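Local coordinates for protein putative oxidoreductase yhhX (PDB 3F4L) that probably acts as an NADP-dependent oxidoreductase of the Gfo/Idh/MocA family, perhaps oxidising scyllo-inositol, at residues P20-R25 with W29-I34; R84-G89 with K106-L111; T118-Q123 with D303-T308; V149-D154 with M180-S185; G170-L175 with R331-A336. One frame throughout, in Å; residues are numbered along the deposited sequence.

Contact 1. Residues P20-R25 with W29-I34; sequences PYVLNR and WHVAHI
In the first beta-alpha-beta unit of the Rossmann fold (strand 3-8, helix 12-22, strand 29-35), helix 12-22 gives way to a turn and the chain comes back as the next strand, the end of one packing on the start of the other. A type I turn from Val22 to Arg25 starts the reversal. Arg25 O then takes the backbone N-H of Trp29 at 2.8 Å, nearly straight (169°). Beside this bond, apolar side chains meet. Val22 CG1, anti to its own backbone N (chi1 174°), is carried across to Val31 CG2 at 3.6 Å, and the two valines cross at about a right angle; the same methyl lies 4.2 Å from Trp29 CB. Leu23 points its CB away, yet CD2 swings back to the edge of this group. The Trp29 side chain also packs on Ile3 and Cys5 of strand 3-8 and on Leu305 of helix 300-311, while the guanidinium of Arg25 leaves the contact for salt bridges with Asp297 and Asp303. One water links the two backbones, donating to both Val22 O, at 2.7 Å, and Trp29 O, at 2.8 Å.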
# COMPACT_ATOMS: atom_id res chain seq x y z
N PRO A 20 5.60 -12.32 33.07
CA PRO A 20 4.51 -13.29 32.91
C PRO A 20 4.99 -14.57 32.22
O PRO A 20 4.53 -15.67 32.53
CB PRO A 20 3.48 -12.54 32.06
CG PRO A 20 3.69 -11.10 32.47
CD PRO A 20 5.21 -11.00 32.51
N TYR A 21 5.93 -14.41 31.29
CA TYR A 21 6.47 -15.53 30.53
C TYR A 21 7.62 -16.25 31.23
O TYR A 21 7.72 -17.48 31.19
CB TYR A 21 6.95 -15.01 29.16
CG TYR A 21 5.82 -14.48 28.31
CD1 TYR A 21 4.99 -15.36 27.60
CD2 TYR A 21 5.54 -13.12 28.26
CE1 TYR A 21 3.92 -14.89 26.86
CE2 TYR A 21 4.46 -12.63 27.53
CZ TYR A 21 3.66 -13.52 26.83
OH TYR A 21 2.60 -13.04 26.10
N VAL A 22 8.49 -15.48 31.87
CA VAL A 22 9.63 -16.04 32.58
C VAL A 22 9.20 -16.80 33.82
O VAL A 22 9.74 -17.86 34.13
CB VAL A 22 10.63 -14.93 32.96
CG1 VAL A 22 11.75 -15.50 33.84
CG2 VAL A 22 11.22 -14.33 31.68
N LEU A 23 8.21 -16.27 34.54
CA LEU A 23 7.72 -16.92 35.75
C LEU A 23 6.92 -18.19 35.42
O LEU A 23 6.55 -18.95 36.31
CB LEU A 23 6.88 -15.95 36.58
CG LEU A 23 7.60 -14.66 36.98
CD1 LEU A 23 6.63 -13.71 37.70
CD2 LEU A 23 8.79 -15.00 37.88
N ASN A 24 6.64 -18.41 34.13
CA ASN A 24 5.91 -19.61 33.72
C ASN A 24 6.93 -20.69 33.30
O ASN A 24 6.55 -21.79 32.88
CB ASN A 24 5.00 -19.29 32.54
CG ASN A 24 3.61 -19.91 32.68
OD1 ASN A 24 3.47 -21.10 33.02
ND2 ASN A 24 2.58 -19.12 32.41
N ARG A 25 8.22 -20.36 33.40
CA ARG A 25 9.29 -21.28 33.03
C ARG A 25 10.25 -21.51 34.19
O ARG A 25 11.47 -21.52 34.00
CB ARG A 25 10.05 -20.73 31.81
CG ARG A 25 9.17 -20.50 30.57
CD ARG A 25 9.90 -19.75 29.46
NE ARG A 25 9.01 -19.42 28.34
CZ ARG A 25 8.39 -20.31 27.58
NH1 ARG A 25 8.56 -21.61 27.82
NH2 ARG A 25 7.60 -19.93 26.59
N TRP A 29 14.22 -21.15 34.00
CA TRP A 29 14.81 -19.91 34.49
C TRP A 29 14.39 -19.54 35.91
O TRP A 29 13.29 -19.89 36.36
CB TRP A 29 14.42 -18.75 33.59
CG TRP A 29 14.84 -18.89 32.18
CD1 TRP A 29 14.23 -19.62 31.20
CD2 TRP A 29 15.97 -18.27 31.57
NE1 TRP A 29 14.91 -19.49 30.01
CE2 TRP A 29 15.98 -18.66 30.21
CE3 TRP A 29 16.98 -17.42 32.04
CZ2 TRP A 29 16.97 -18.23 29.31
CZ3 TRP A 29 17.96 -16.99 31.15
CH2 TRP A 29 17.94 -17.40 29.80
N HIS A 30 15.26 -18.80 36.58
CA HIS A 30 15.02 -18.31 37.93
C HIS A 30 15.45 -16.85 37.98
O HIS A 30 16.61 -16.54 37.69
CB HIS A 30 15.81 -19.10 38.98
CG HIS A 30 15.72 -18.51 40.35
ND1 HIS A 30 16.71 -17.74 40.90
CD2 HIS A 30 14.70 -18.51 41.24
CE1 HIS A 30 16.32 -17.28 42.07
NE2 HIS A 30 15.10 -17.74 42.31
N VAL A 31 14.53 -15.96 38.32
CA VAL A 31 14.84 -14.53 38.40
C VAL A 31 15.49 -14.27 39.74
O VAL A 31 14.81 -14.21 40.77
CB VAL A 31 13.57 -13.67 38.24
CG1 VAL A 31 13.92 -12.18 38.33
CG2 VAL A 31 12.91 -13.97 36.89
N ALA A 32 16.81 -14.10 39.74
CA ALA A 32 17.55 -13.89 40.97
C ALA A 32 17.52 -12.47 41.50
O ALA A 32 17.45 -12.25 42.70
CB ALA A 32 18.99 -14.34 40.78
N HIS A 33 17.58 -11.50 40.59
CA HIS A 33 17.58 -10.09 40.99
C HIS A 33 16.81 -9.22 40.02
O HIS A 33 16.70 -9.52 38.84
CB HIS A 33 19.00 -9.52 41.00
CG HIS A 33 19.99 -10.34 41.75
ND1 HIS A 33 20.14 -10.27 43.12
CD2 HIS A 33 20.91 -11.24 41.32
CE1 HIS A 33 21.11 -11.08 43.50
NE2 HIS A 33 21.59 -11.68 42.43
N ILE A 34 16.32 -8.12 40.55
CA ILE A 34 15.65 -7.12 39.74
C ILE A 34 16.13 -5.80 40.30
O ILE A 34 15.83 -5.45 41.44
CB ILE A 34 14.13 -7.21 39.80
CG1 ILE A 34 13.65 -8.42 38.99
CG2 ILE A 34 13.52 -5.92 39.21
CD1 ILE A 34 12.14 -8.50 38.84
O HOH W 1 11.17 -18.10 36.35

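Contact 2. Residues R84-G89 with K106-L111; sequences RALEAG and KELFAL
The last turn of helix 78-87 lies beside helix 102-115, the backbones closest at Leu86 and Leu111, whose CA atoms are 7.3 Å apart. No hydrogen bond joins these two segments. Just past the first helix, Gly89 takes a positive phi (83°) and closes a Schellman motif, its N bonded to Leu86 O at 2.9 Å, so the helix ends within a turn of Leu86. Leu86 and Leu111 both point at the opposite helix and slide past each other in opposite directions. Leu111 has CG anti to its backbone N (chi1 174°), which lays CD2 against Leu86 CB at 3.8 Å and near Leu86 CD1 at 4.0 Å. That CD1 also reaches the backbone of the second helix, 3.7 Å from Leu108 O. On the outer side, the extended chain of Glu87 crosses Leu111 at about a right angle, its CG 4.1 Å from Leu111 CD2. An alanine in place of Leu111 is likely to open a gap beside Leu86 CB and deprive the Glu87 methylene of its apolar neighbour. Leu86 also touches Val92 of strand 91-94, which ties the helix pair to the parallel sheet of the Rossmann domain. The two helices meet here through van der Waals contact of carbon groups, without directed bonds, and only part of the contact is buried.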
# COMPACT_ATOMS: atom_id res chain seq x y z
N ARG A 84 28.07 -2.55 30.43
CA ARG A 84 28.50 -2.88 31.78
C ARG A 84 28.24 -4.35 32.07
O ARG A 84 29.08 -5.03 32.67
CB ARG A 84 27.80 -1.99 32.80
CG ARG A 84 28.33 -0.57 32.84
CD ARG A 84 27.67 0.24 33.93
NE ARG A 84 27.89 -0.34 35.26
CZ ARG A 84 27.42 0.20 36.38
NH1 ARG A 84 26.70 1.31 36.33
NH2 ARG A 84 27.67 -0.37 37.55
N ALA A 85 27.08 -4.86 31.64
CA ALA A 85 26.75 -6.26 31.86
C ALA A 85 27.74 -7.16 31.11
O ALA A 85 28.24 -8.13 31.66
CB ALA A 85 25.33 -6.55 31.41
N LEU A 86 28.04 -6.83 29.86
CA LEU A 86 28.99 -7.65 29.11
C LEU A 86 30.38 -7.66 29.75
O LEU A 86 31.06 -8.69 29.77
CB LEU A 86 29.10 -7.16 27.66
CG LEU A 86 27.87 -7.40 26.80
CD1 LEU A 86 28.05 -6.72 25.45
CD2 LEU A 86 27.64 -8.90 26.63
N GLU A 87 30.80 -6.52 30.28
CA GLU A 87 32.12 -6.43 30.92
C GLU A 87 32.14 -7.25 32.21
O GLU A 87 33.21 -7.67 32.67
CB GLU A 87 32.48 -4.97 31.20
CG GLU A 87 32.49 -4.12 29.92
CD GLU A 87 32.74 -2.65 30.16
OE1 GLU A 87 32.23 -2.09 31.16
OE2 GLU A 87 33.43 -2.02 29.33
N ALA A 88 30.96 -7.48 32.79
CA ALA A 88 30.86 -8.27 34.01
C ALA A 88 30.75 -9.75 33.66
O ALA A 88 30.59 -10.60 34.54
CB ALA A 88 29.66 -7.83 34.83
N GLY A 89 30.82 -10.04 32.36
CA GLY A 89 30.76 -11.41 31.88
C GLY A 89 29.38 -12.00 31.72
O GLY A 89 29.23 -13.21 31.69
N LYS A 106 27.22 -1.84 16.79
CA LYS A 106 28.38 -2.56 16.29
C LYS A 106 29.40 -2.75 17.39
O LYS A 106 30.07 -3.78 17.45
CB LYS A 106 29.00 -1.81 15.11
CG LYS A 106 28.09 -1.77 13.89
CD LYS A 106 28.78 -1.16 12.67
CE LYS A 106 27.88 -1.28 11.45
NZ LYS A 106 28.38 -0.54 10.27
N GLU A 107 29.51 -1.77 18.28
CA GLU A 107 30.45 -1.83 19.40
C GLU A 107 30.03 -2.89 20.42
O GLU A 107 30.87 -3.59 20.99
CB GLU A 107 30.52 -0.47 20.08
CG GLU A 107 31.65 -0.34 21.08
CD GLU A 107 31.71 1.05 21.70
OE1 GLU A 107 31.50 2.03 20.95
OE2 GLU A 107 31.98 1.15 22.92
N LEU A 108 28.73 -3.00 20.64
CA LEU A 108 28.19 -3.97 21.58
C LEU A 108 28.47 -5.40 21.09
O LEU A 108 28.85 -6.27 21.87
CB LEU A 108 26.68 -3.74 21.74
CG LEU A 108 26.07 -3.45 23.11
CD1 LEU A 108 26.91 -2.48 23.92
CD2 LEU A 108 24.67 -2.90 22.90
N PHE A 109 28.28 -5.64 19.79
CA PHE A 109 28.52 -6.97 19.22
C PHE A 109 30.01 -7.35 19.27
O PHE A 109 30.35 -8.49 19.58
CB PHE A 109 28.01 -7.03 17.78
CG PHE A 109 26.51 -6.97 17.66
CD1 PHE A 109 25.72 -7.93 18.28
CD2 PHE A 109 25.90 -5.99 16.89
CE1 PHE A 109 24.33 -7.91 18.14
CE2 PHE A 109 24.52 -5.96 16.74
CZ PHE A 109 23.73 -6.92 17.37
N ALA A 110 30.89 -6.39 18.98
CA ALA A 110 32.32 -6.65 19.02
C ALA A 110 32.75 -7.06 20.43
O ALA A 110 33.46 -8.05 20.62
CB ALA A 110 33.09 -5.42 18.57
N LEU A 111 32.30 -6.30 21.42
CA LEU A 111 32.60 -6.60 22.81
C LEU A 111 32.10 -8.00 23.19
O LEU A 111 32.84 -8.80 23.75
CB LEU A 111 31.96 -5.56 23.73
CG LEU A 111 32.06 -5.83 25.23
CD1 LEU A 111 33.53 -6.01 25.62
CD2 LEU A 111 31.44 -4.68 26.00

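Contact 3. Residues T118-Q123 with D303-T308; sequences TVTPYQ and DALYQT
Thr118 meets Thr308 tip to tip, its hydroxyl OG1 3.5 Å from the methyl CG2 of Thr308. This is oxygen against carbon, a van der Waals touch and not a hydrogen bond. The torsion of Thr308 explains the choice of branch: with CG2 anti to the backbone N (chi1 -74° for OG1), the methyl is what faces Thr118, while OG1 is turned to bond Ala313 O farther along the chain. Two residues on, Thr120 also points toward the helix, and its CG2 comes to 4.5 Å from Leu305 CD1, a loose apolar approach. Its hydroxyl is occupied elsewhere: Thr120 OG1 donates to Pro121 O at 3.2 Å, in the carbonyl plane on a lone pair, and is also bonded to Asn315 ND2. The hydroxyls of Thr120 and Thr308 thus have partners outside this pairing. The contact brings helix 300-311, from the C-terminal alpha/beta part of the chain, up to strand 119-121, the outermost strand, within this chain, of the parallel Rossmann sheet. Leu305 reaches on to Leu93 of the adjoining strand 91-94, and helix 102-115 covers Val119 through Phe109 and Ala112.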
# COMPACT_ATOMS: atom_id res chain seq x y z
N THR A 118 26.68 -13.45 24.50
CA THR A 118 25.59 -13.12 23.59
C THR A 118 24.90 -11.82 23.99
O THR A 118 24.49 -11.66 25.13
CB THR A 118 24.51 -14.22 23.60
OG1 THR A 118 25.06 -15.45 23.10
CG2 THR A 118 23.32 -13.80 22.73
N VAL A 119 24.78 -10.89 23.05
CA VAL A 119 24.05 -9.65 23.30
C VAL A 119 23.03 -9.58 22.16
O VAL A 119 23.40 -9.71 20.99
CB VAL A 119 24.96 -8.40 23.30
CG1 VAL A 119 25.51 -8.12 21.90
CG2 VAL A 119 24.17 -7.21 23.80
N THR A 120 21.77 -9.40 22.49
CA THR A 120 20.72 -9.38 21.47
C THR A 120 19.51 -8.56 21.87
O THR A 120 19.26 -8.35 23.05
CB THR A 120 20.24 -10.83 21.18
OG1 THR A 120 19.19 -10.81 20.21
CG2 THR A 120 19.71 -11.48 22.46
N PRO A 121 18.76 -8.05 20.88
CA PRO A 121 17.57 -7.26 21.19
C PRO A 121 16.43 -8.24 21.51
O PRO A 121 16.55 -9.44 21.27
CB PRO A 121 17.33 -6.48 19.90
CG PRO A 121 17.77 -7.47 18.85
CD PRO A 121 19.07 -8.00 19.44
N TYR A 122 15.33 -7.72 22.05
CA TYR A 122 14.16 -8.52 22.41
C TYR A 122 13.14 -8.34 21.29
O TYR A 122 12.38 -7.37 21.29
CB TYR A 122 13.59 -8.00 23.74
CG TYR A 122 12.36 -8.72 24.28
CD1 TYR A 122 12.37 -10.10 24.52
CD2 TYR A 122 11.21 -8.01 24.59
CE1 TYR A 122 11.26 -10.74 25.07
CE2 TYR A 122 10.09 -8.65 25.14
CZ TYR A 122 10.13 -10.01 25.37
OH TYR A 122 9.03 -10.63 25.90
N GLN A 123 13.13 -9.25 20.32
CA GLN A 123 12.19 -9.16 19.20
C GLN A 123 11.10 -10.20 19.39
O GLN A 123 11.00 -11.16 18.64
CB GLN A 123 12.91 -9.39 17.87
CG GLN A 123 14.02 -8.37 17.59
CD GLN A 123 13.50 -6.94 17.49
OE1 GLN A 123 12.30 -6.70 17.47
NE2 GLN A 123 14.42 -5.98 17.41
N ASP A 303 13.17 -19.29 25.52
CA ASP A 303 13.46 -20.69 25.22
C ASP A 303 14.66 -20.72 24.26
O ASP A 303 15.44 -21.66 24.28
CB ASP A 303 12.25 -21.40 24.58
CG ASP A 303 11.06 -21.46 25.52
OD1 ASP A 303 11.26 -21.63 26.73
OD2 ASP A 303 9.91 -21.34 25.04
N ALA A 304 14.79 -19.68 23.43
CA ALA A 304 15.91 -19.60 22.49
C ALA A 304 17.20 -19.25 23.23
O ALA A 304 18.27 -19.81 22.96
CB ALA A 304 15.63 -18.56 21.41
N LEU A 305 17.10 -18.29 24.14
CA LEU A 305 18.26 -17.87 24.93
C LEU A 305 18.76 -19.06 25.76
O LEU A 305 19.97 -19.23 25.96
CB LEU A 305 17.89 -16.71 25.85
CG LEU A 305 18.08 -15.30 25.28
CD1 LEU A 305 17.68 -15.25 23.83
CD2 LEU A 305 17.25 -14.31 26.09
N TYR A 306 17.84 -19.89 26.22
CA TYR A 306 18.21 -21.07 26.99
C TYR A 306 19.13 -21.96 26.14
O TYR A 306 20.24 -22.30 26.56
CB TYR A 306 16.96 -21.88 27.36
CG TYR A 306 17.27 -23.02 28.30
CD1 TYR A 306 17.47 -22.78 29.66
CD2 TYR A 306 17.42 -24.32 27.83
CE1 TYR A 306 17.83 -23.81 30.52
CE2 TYR A 306 17.77 -25.36 28.68
CZ TYR A 306 17.98 -25.10 30.03
OH TYR A 306 18.34 -26.11 30.89
N GLN A 307 18.67 -22.32 24.95
CA GLN A 307 19.45 -23.17 24.05
C GLN A 307 20.77 -22.52 23.69
O GLN A 307 21.82 -23.16 23.74
CB GLN A 307 18.66 -23.47 22.78
CG GLN A 307 17.37 -24.25 23.01
CD GLN A 307 16.80 -24.82 21.73
OE1 GLN A 307 15.73 -25.43 21.72
NE2 GLN A 307 17.52 -24.62 20.62
N THR A 308 20.73 -21.24 23.32
CA THR A 308 21.95 -20.53 22.97
C THR A 308 22.97 -20.57 24.10
O THR A 308 24.12 -20.94 23.88
CB THR A 308 21.66 -19.06 22.65
OG1 THR A 308 21.04 -18.99 21.36
CG2 THR A 308 22.96 -18.25 22.64

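Contact 4. Residues V149-D154 with M180-S185; sequences VESHFD and MDQIIS
Val149 holds CG1 anti to its backbone N (chi1 174°), and Ile183 holds its CG1 anti to the carbonyl carbon (chi1 -64°), with a second bend (chi2 -51°) turning CD1 at the strand. The two side chains therefore reach toward each other tip to tip, Val149 CG1 to Ile183 CD1 at 3.8 Å. The neighbouring polar pair, Ser151 and Gln182, behaves differently. Ser151 OG and Gln182 OE1 face each other but stand 4.4 Å apart, too far for a direct bond, and water bridges them. One water accepts from Ser151 OG at 2.8 Å and donates to Gln182 OE1 at a short 2.5 Å; another donates to Gln182 OE1 at 2.7 Å and only weakly to Ser151 OG. The amide oxygen thus accepts from two waters, and Gln182 NE2 is bound to Arg125 O, which together should fix the rotation of the amide. The main-chain oxygen of Gln182 takes Ser185 OG at 2.8 Å, tying that hydroxyl back to the helix. All four touching residues are buried, so these waters satisfy polar groups in the interior of the C-terminal alpha/beta domain. Here helix 171-187 lies against one face of the large mixed sheet: Ile183 also touches Ala221 and Val223 of strand 219-225, which pairs with strand 146-152, and on another side Met180, a selenomethionine, meets helix 319-331 at Ile328 and Leu329.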
# COMPACT_ATOMS: atom_id res chain seq x y z
N VAL A 149 4.48 -8.38 0.04
CA VAL A 149 4.12 -8.61 1.43
C VAL A 149 3.71 -7.24 1.96
O VAL A 149 4.35 -6.23 1.66
CB VAL A 149 5.33 -9.17 2.25
CG1 VAL A 149 4.97 -9.27 3.74
CG2 VAL A 149 5.71 -10.55 1.73
N GLU A 150 2.63 -7.20 2.72
CA GLU A 150 2.16 -5.94 3.27
C GLU A 150 1.81 -6.17 4.73
O GLU A 150 1.03 -7.06 5.06
CB GLU A 150 0.93 -5.46 2.49
CG GLU A 150 0.57 -3.99 2.70
CD GLU A 150 -0.55 -3.54 1.77
OE1 GLU A 150 -0.47 -3.80 0.55
OE2 GLU A 150 -1.52 -2.91 2.25
N SER A 151 2.41 -5.37 5.61
CA SER A 151 2.19 -5.46 7.04
C SER A 151 1.61 -4.15 7.59
O SER A 151 2.12 -3.06 7.30
CB SER A 151 3.50 -5.77 7.75
OG SER A 151 3.35 -5.70 9.15
N HIS A 152 0.55 -4.25 8.38
CA HIS A 152 -0.10 -3.09 8.96
C HIS A 152 -0.12 -3.18 10.49
O HIS A 152 -0.32 -4.25 11.05
CB HIS A 152 -1.55 -2.95 8.48
CG HIS A 152 -1.69 -2.33 7.12
ND1 HIS A 152 -1.58 -3.05 5.95
CD2 HIS A 152 -1.95 -1.05 6.75
CE1 HIS A 152 -1.77 -2.24 4.92
NE2 HIS A 152 -2.00 -1.02 5.38
N PHE A 153 0.12 -2.06 11.14
CA PHE A 153 0.06 -1.99 12.59
C PHE A 153 -0.54 -0.61 12.79
O PHE A 153 0.17 0.37 12.92
CB PHE A 153 1.46 -2.07 13.21
CG PHE A 153 1.46 -2.48 14.65
CD1 PHE A 153 0.99 -1.61 15.63
CD2 PHE A 153 1.90 -3.75 15.04
CE1 PHE A 153 0.93 -2.00 16.97
CE2 PHE A 153 1.85 -4.15 16.37
CZ PHE A 153 1.37 -3.27 17.34
N ASP A 154 -1.87 -0.55 12.78
CA ASP A 154 -2.57 0.73 12.89
C ASP A 154 -3.47 0.90 14.11
O ASP A 154 -3.72 -0.05 14.85
CB ASP A 154 -3.43 0.94 11.64
CG ASP A 154 -2.66 0.73 10.35
OD1 ASP A 154 -1.57 1.32 10.19
OD2 ASP A 154 -3.16 -0.02 9.49
N MSE A 180 9.41 -4.02 10.92
CA MSE A 180 10.49 -4.19 9.95
C MSE A 180 11.34 -5.40 10.32
O MSE A 180 11.85 -6.09 9.44
CB MSE A 180 11.37 -2.94 9.85
CG MSE A 180 10.71 -1.75 9.16
SE MSE A 180 12.04 -0.60 8.32
CE MSE A 180 12.97 -0.04 9.92
N ASP A 181 11.50 -5.65 11.61
CA ASP A 181 12.27 -6.80 12.07
C ASP A 181 11.65 -8.10 11.55
O ASP A 181 12.36 -9.02 11.15
CB ASP A 181 12.32 -6.86 13.60
CG ASP A 181 12.94 -8.14 14.11
OD1 ASP A 181 14.19 -8.27 14.05
OD2 ASP A 181 12.18 -9.02 14.56
N GLN A 182 10.32 -8.16 11.54
CA GLN A 182 9.64 -9.36 11.04
C GLN A 182 9.98 -9.58 9.57
O GLN A 182 10.26 -10.69 9.14
CB GLN A 182 8.12 -9.22 11.19
CG GLN A 182 7.64 -9.17 12.63
CD GLN A 182 6.13 -9.00 12.73
OE1 GLN A 182 5.54 -8.21 12.00
NE2 GLN A 182 5.51 -9.72 13.67
N ILE A 183 9.94 -8.50 8.78
CA ILE A 183 10.24 -8.61 7.35
C ILE A 183 11.70 -9.02 7.16
O ILE A 183 12.02 -9.89 6.34
CB ILE A 183 9.98 -7.27 6.60
CG1 ILE A 183 8.49 -6.91 6.67
CG2 ILE A 183 10.42 -7.38 5.15
CD1 ILE A 183 7.56 -8.06 6.24
N ILE A 184 12.58 -8.41 7.93
CA ILE A 184 14.00 -8.72 7.84
C ILE A 184 14.27 -10.19 8.21
O ILE A 184 15.09 -10.85 7.58
CB ILE A 184 14.82 -7.75 8.73
CG1 ILE A 184 14.82 -6.36 8.08
CG2 ILE A 184 16.23 -8.26 8.93
CD1 ILE A 184 15.25 -5.24 9.00
N SER A 185 13.58 -10.71 9.22
CA SER A 185 13.79 -12.10 9.62
C SER A 185 13.37 -13.06 8.51
O SER A 185 13.85 -14.19 8.46
CB SER A 185 12.99 -12.43 10.89
OG SER A 185 11.62 -12.64 10.58
O HOH W 2 5.77 -7.02 9.77
O HOH W 3 3.35 -6.63 12.50

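Contact 5. Residues G170-L175 with R331-A336; sequences GAFYGL and RGFEQA
Phe333 and Tyr173 meet rim to rim, centroids 5.9 Å apart and planes at 28°, so neither ring lies over the other's face. Phe333 CE2 approaches the edge of the tyrosine near its plane, 3.5 Å from Tyr173 CE1. The same CE2 lies 4.0 Å from Phe172 CD2, again at the ring's edge, and so touches two consecutive helix residues. Phe172 has CG anti to its backbone N (chi1 -168°), which sends its ring toward the loop, where CE2 comes to 4.4 Å from Gly332 CA. The charged interaction stays within the loop: Arg331 NH2 bonds Glu334 OE1 at 3.0 Å in the guanidinium plane, on the syn lone pair, linking the first and last residues of the type I turn that includes Phe333. This turn begins at the end of helix 319-331, whose Leu329 touches both Phe172 and Tyr173, and Ile197 of strand 192-198 touches both Phe172 and Phe333.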
# COMPACT_ATOMS: atom_id res chain seq x y z
N GLY A 170 9.31 9.08 17.51
CA GLY A 170 8.19 8.85 16.62
C GLY A 170 7.75 7.41 16.47
O GLY A 170 8.33 6.50 17.06
N ALA A 171 6.71 7.22 15.67
CA ALA A 171 6.13 5.90 15.42
C ALA A 171 7.05 4.97 14.62
O ALA A 171 7.02 3.75 14.83
CB ALA A 171 4.79 6.06 14.69
N PHE A 172 7.84 5.53 13.71
CA PHE A 172 8.74 4.73 12.90
C PHE A 172 9.76 3.99 13.77
O PHE A 172 9.93 2.78 13.65
CB PHE A 172 9.45 5.60 11.86
CG PHE A 172 10.18 4.81 10.80
CD1 PHE A 172 9.64 3.63 10.31
CD2 PHE A 172 11.37 5.27 10.26
CE1 PHE A 172 10.29 2.91 9.31
CE2 PHE A 172 12.03 4.56 9.26
CZ PHE A 172 11.48 3.38 8.78
N TYR A 173 10.41 4.72 14.68
CA TYR A 173 11.36 4.07 15.58
C TYR A 173 10.59 3.22 16.57
O TYR A 173 10.97 2.09 16.87
CB TYR A 173 12.18 5.11 16.36
CG TYR A 173 13.52 5.47 15.74
CD1 TYR A 173 13.61 6.33 14.63
CD2 TYR A 173 14.70 4.94 16.25
CE1 TYR A 173 14.85 6.64 14.06
CE2 TYR A 173 15.94 5.24 15.69
CZ TYR A 173 16.01 6.08 14.60
OH TYR A 173 17.24 6.33 14.05
N GLY A 174 9.48 3.76 17.07
CA GLY A 174 8.67 3.07 18.05
C GLY A 174 8.03 1.75 17.64
O GLY A 174 8.18 0.75 18.34
N LEU A 175 7.33 1.74 16.52
CA LEU A 175 6.67 0.52 16.06
C LEU A 175 7.34 -0.13 14.86
O LEU A 175 7.29 -1.36 14.70
CB LEU A 175 5.21 0.82 15.70
CG LEU A 175 4.25 0.87 16.88
CD1 LEU A 175 4.24 -0.48 17.59
CD2 LEU A 175 4.67 1.97 17.84
N ARG A 331 18.45 5.99 8.35
CA ARG A 331 18.42 6.57 7.02
C ARG A 331 17.04 7.08 6.60
O ARG A 331 16.90 7.72 5.56
CB ARG A 331 18.97 5.57 6.00
CG ARG A 331 20.43 5.20 6.27
CD ARG A 331 21.09 4.58 5.04
NE ARG A 331 21.09 5.51 3.92
CZ ARG A 331 21.51 5.22 2.70
NH1 ARG A 331 21.95 4.00 2.42
NH2 ARG A 331 21.48 6.15 1.75
N GLY A 332 16.02 6.81 7.42
CA GLY A 332 14.70 7.29 7.09
C GLY A 332 14.64 8.79 7.32
O GLY A 332 13.80 9.49 6.77
N PHE A 333 15.56 9.28 8.15
CA PHE A 333 15.62 10.71 8.47
C PHE A 333 16.86 11.35 7.84
O PHE A 333 17.27 12.45 8.22
CB PHE A 333 15.60 10.88 9.99
CG PHE A 333 14.34 10.37 10.63
CD1 PHE A 333 13.16 11.11 10.56
CD2 PHE A 333 14.31 9.12 11.22
CE1 PHE A 333 11.97 10.59 11.07
CE2 PHE A 333 13.12 8.60 11.73
CZ PHE A 333 11.95 9.34 11.66
N GLU A 334 17.44 10.65 6.88
CA GLU A 334 18.63 11.12 6.18
C GLU A 334 18.27 12.35 5.35
O GLU A 334 19.03 13.32 5.28
CB GLU A 334 19.16 10.01 5.28
CG GLU A 334 20.54 10.23 4.73
CD GLU A 334 21.05 9.02 3.99
OE1 GLU A 334 20.51 8.70 2.91
OE2 GLU A 334 21.99 8.37 4.50
N GLN A 335 17.11 12.30 4.70
CA GLN A 335 16.62 13.41 3.90
C GLN A 335 15.12 13.57 4.12
O GLN A 335 14.49 12.71 4.75
CB GLN A 335 16.95 13.19 2.41
CG GLN A 335 16.44 11.90 1.82
CD GLN A 335 17.11 11.57 0.49
OE1 GLN A 335 17.18 12.42 -0.41
NE2 GLN A 335 17.59 10.34 0.35
N ALA A 336 14.55 14.67 3.64
CA ALA A 336 13.13 14.91 3.81
C ALA A 336 12.29 13.83 3.15
O ALA A 336 12.68 13.27 2.12
CB ALA A 336 12.75 16.29 3.24

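In the fold
Contacts 1 and 2 lie wholly in the Rossmann domain, centres 23 Å apart, the first complete before the chain reaches the second. Contact 3 lies between the others: it reaches the same parallel sheet as contact 1, its centre 15 Å from those of both contacts 1 and 2, and brings in helix 300-311, from the C-terminal family region of the sequence. Contacts 1 and 3 also touch through the Trp29 ring and helix 300-311. Contacts 4 and 5 share helix 171-187 in the C-terminal domain, centres 15 Å apart, and the chain visits them by turns. Contact 4 touches contact 3 through Asp181 and Gln123, so the parallel-sheet and mixed-sheet parts of the chain touch here.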